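Local atomic coordinates of carboxylase (Deinococcus radiodurans, PDB entry 5H80), a protein that probably carboxylates biotin at the expense of ATP, through the biotin carboxylase domain of a single-chain, multi-domain bacterial carboxylase. Residues Phe120-Ala125 with Asp135-Asp140. Numbering follows the deposited sequence.
Sequences FARACA and DPDTLD
P136 packs against A121 and R122 where two antiparallel helices, 118-126 and 136-142, lie side by side at the end of the parallel sheet in the biotin carboxylase N-terminal domain, joined through an edge strand, 130-131. The axes of 120-125 and 136-140 run at 174° to each other, approaching to 10.0 Å. Just ahead of the second helix, D135 is the N-cap: its OD1 accepts from T138 N at 2.9 Å and also from T138 OG1, so the short acid caps a first-turn amide that otherwise has only a weak bond, to D135 O. P136 follows in the first turn, where its missing N-H costs no helical bond; the ring reaches A121 with CG and lies 3.5 Å from R122 CG with CB, the two side chains sliding past each other in opposite directions. The single methyl of A121 leaves room for the proline ring, the CA atoms of A121 and P136 being 6.0 Å apart. D137 adds a looser charge, its OD1 4.1 Å from R122 NH1 near the guanidinium plane. One turn beyond D135, L139 places CD1 3.7 Å from A121 CB, while F131 of the connecting strand touches both residues. D140 closes the walk with a salt bridge to R122, whose chain bends at chi3 (-85°) to turn the guanidinium edge toward D140 OD2. A leucine in place of R122 would probably leave D140 without its cationic mate and D137 without a nearby positive charge. Both terminal nitrogens grip a single oxygen: NH1 and NH2 donate end-on to D140 OD2, at 3.0 and 3.2 Å, with OD2 only 2° out of the guanidinium plane.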
# COMPACT_ATOMS: atom_id res chain seq x y z
N PHE A 120 -26.02 -17.82 -16.55
CA PHE A 120 -25.83 -16.40 -16.74
C PHE A 120 -24.60 -16.22 -17.63
O PHE A 120 -24.71 -15.51 -18.64
CB PHE A 120 -25.81 -15.62 -15.43
CG PHE A 120 -25.46 -14.16 -15.61
CD1 PHE A 120 -26.32 -13.28 -16.27
CD2 PHE A 120 -24.21 -13.68 -15.20
CE1 PHE A 120 -25.98 -11.96 -16.47
CE2 PHE A 120 -23.85 -12.35 -15.41
CZ PHE A 120 -24.73 -11.50 -16.04
N ALA A 121 -23.50 -16.92 -17.33
CA ALA A 121 -22.33 -16.91 -18.19
C ALA A 121 -22.65 -17.26 -19.66
O ALA A 121 -22.24 -16.59 -20.53
CB ALA A 121 -21.23 -17.79 -17.64
N ARG A 122 -23.42 -18.32 -19.87
CA ARG A 122 -23.92 -18.75 -21.17
C ARG A 122 -24.67 -17.66 -21.86
O ARG A 122 -24.38 -17.39 -23.03
CB ARG A 122 -24.69 -20.06 -21.02
CG ARG A 122 -23.81 -21.30 -20.88
CD ARG A 122 -24.63 -22.60 -21.06
NE ARG A 122 -25.24 -22.94 -19.78
CZ ARG A 122 -24.70 -23.78 -18.89
NH1 ARG A 122 -23.59 -24.48 -19.17
NH2 ARG A 122 -25.29 -23.97 -17.74
N ALA A 123 -25.55 -16.98 -21.14
CA ALA A 123 -26.36 -15.94 -21.69
C ALA A 123 -25.52 -14.72 -22.08
O ALA A 123 -25.67 -14.15 -23.16
CB ALA A 123 -27.45 -15.56 -20.78
N CYS A 124 -24.52 -14.38 -21.24
CA CYS A 124 -23.52 -13.40 -21.67
C CYS A 124 -22.90 -13.73 -23.04
O CYS A 124 -23.00 -12.84 -24.01
CB CYS A 124 -22.46 -13.21 -20.53
SG CYS A 124 -23.01 -12.42 -19.01
N ALA A 125 -22.28 -14.92 -23.15
CA ALA A 125 -21.64 -15.51 -24.31
C ALA A 125 -22.60 -15.35 -25.55
O ALA A 125 -22.26 -14.74 -26.57
CB ALA A 125 -21.30 -16.94 -24.03
N ASP A 135 -15.02 -21.06 -18.20
CA ASP A 135 -16.10 -21.47 -19.13
C ASP A 135 -17.26 -21.98 -18.32
O ASP A 135 -17.05 -22.49 -17.24
CB ASP A 135 -15.67 -22.37 -20.31
CG ASP A 135 -15.21 -23.68 -19.90
OD1 ASP A 135 -15.62 -24.21 -18.83
OD2 ASP A 135 -14.46 -24.26 -20.73
N PRO A 136 -18.51 -21.74 -18.77
CA PRO A 136 -19.68 -22.26 -18.10
C PRO A 136 -19.71 -23.75 -17.66
O PRO A 136 -20.17 -24.01 -16.55
CB PRO A 136 -20.81 -21.97 -19.11
CG PRO A 136 -20.31 -20.78 -19.88
CD PRO A 136 -18.87 -21.04 -20.04
N ASP A 137 -19.16 -24.65 -18.47
CA ASP A 137 -19.03 -26.09 -18.14
C ASP A 137 -18.19 -26.29 -16.86
O ASP A 137 -18.44 -27.15 -16.05
CB ASP A 137 -18.37 -26.83 -19.28
CG ASP A 137 -19.28 -27.06 -20.44
OD1 ASP A 137 -20.52 -26.99 -20.30
OD2 ASP A 137 -18.74 -27.31 -21.51
N THR A 138 -17.17 -25.44 -16.71
CA THR A 138 -16.34 -25.44 -15.48
C THR A 138 -17.12 -24.88 -14.32
O THR A 138 -16.95 -25.35 -13.21
CB THR A 138 -15.07 -24.61 -15.74
OG1 THR A 138 -14.28 -25.22 -16.73
CG2 THR A 138 -14.19 -24.53 -14.40
N LEU A 139 -17.95 -23.81 -14.52
CA LEU A 139 -18.83 -23.27 -13.50
C LEU A 139 -19.83 -24.38 -13.00
O LEU A 139 -20.17 -24.53 -11.79
CB LEU A 139 -19.63 -22.03 -14.01
CG LEU A 139 -18.85 -20.74 -14.46
CD1 LEU A 139 -19.77 -19.60 -14.79
CD2 LEU A 139 -17.92 -20.29 -13.34
N ASP A 140 -20.30 -25.13 -13.98
CA ASP A 140 -21.30 -26.21 -13.65
C ASP A 140 -20.65 -27.28 -12.82
O ASP A 140 -21.20 -27.74 -11.82
CB ASP A 140 -21.89 -26.87 -14.91
CG ASP A 140 -23.11 -26.12 -15.46
OD1 ASP A 140 -23.86 -25.49 -14.66
OD2 ASP A 140 -23.27 -26.18 -16.69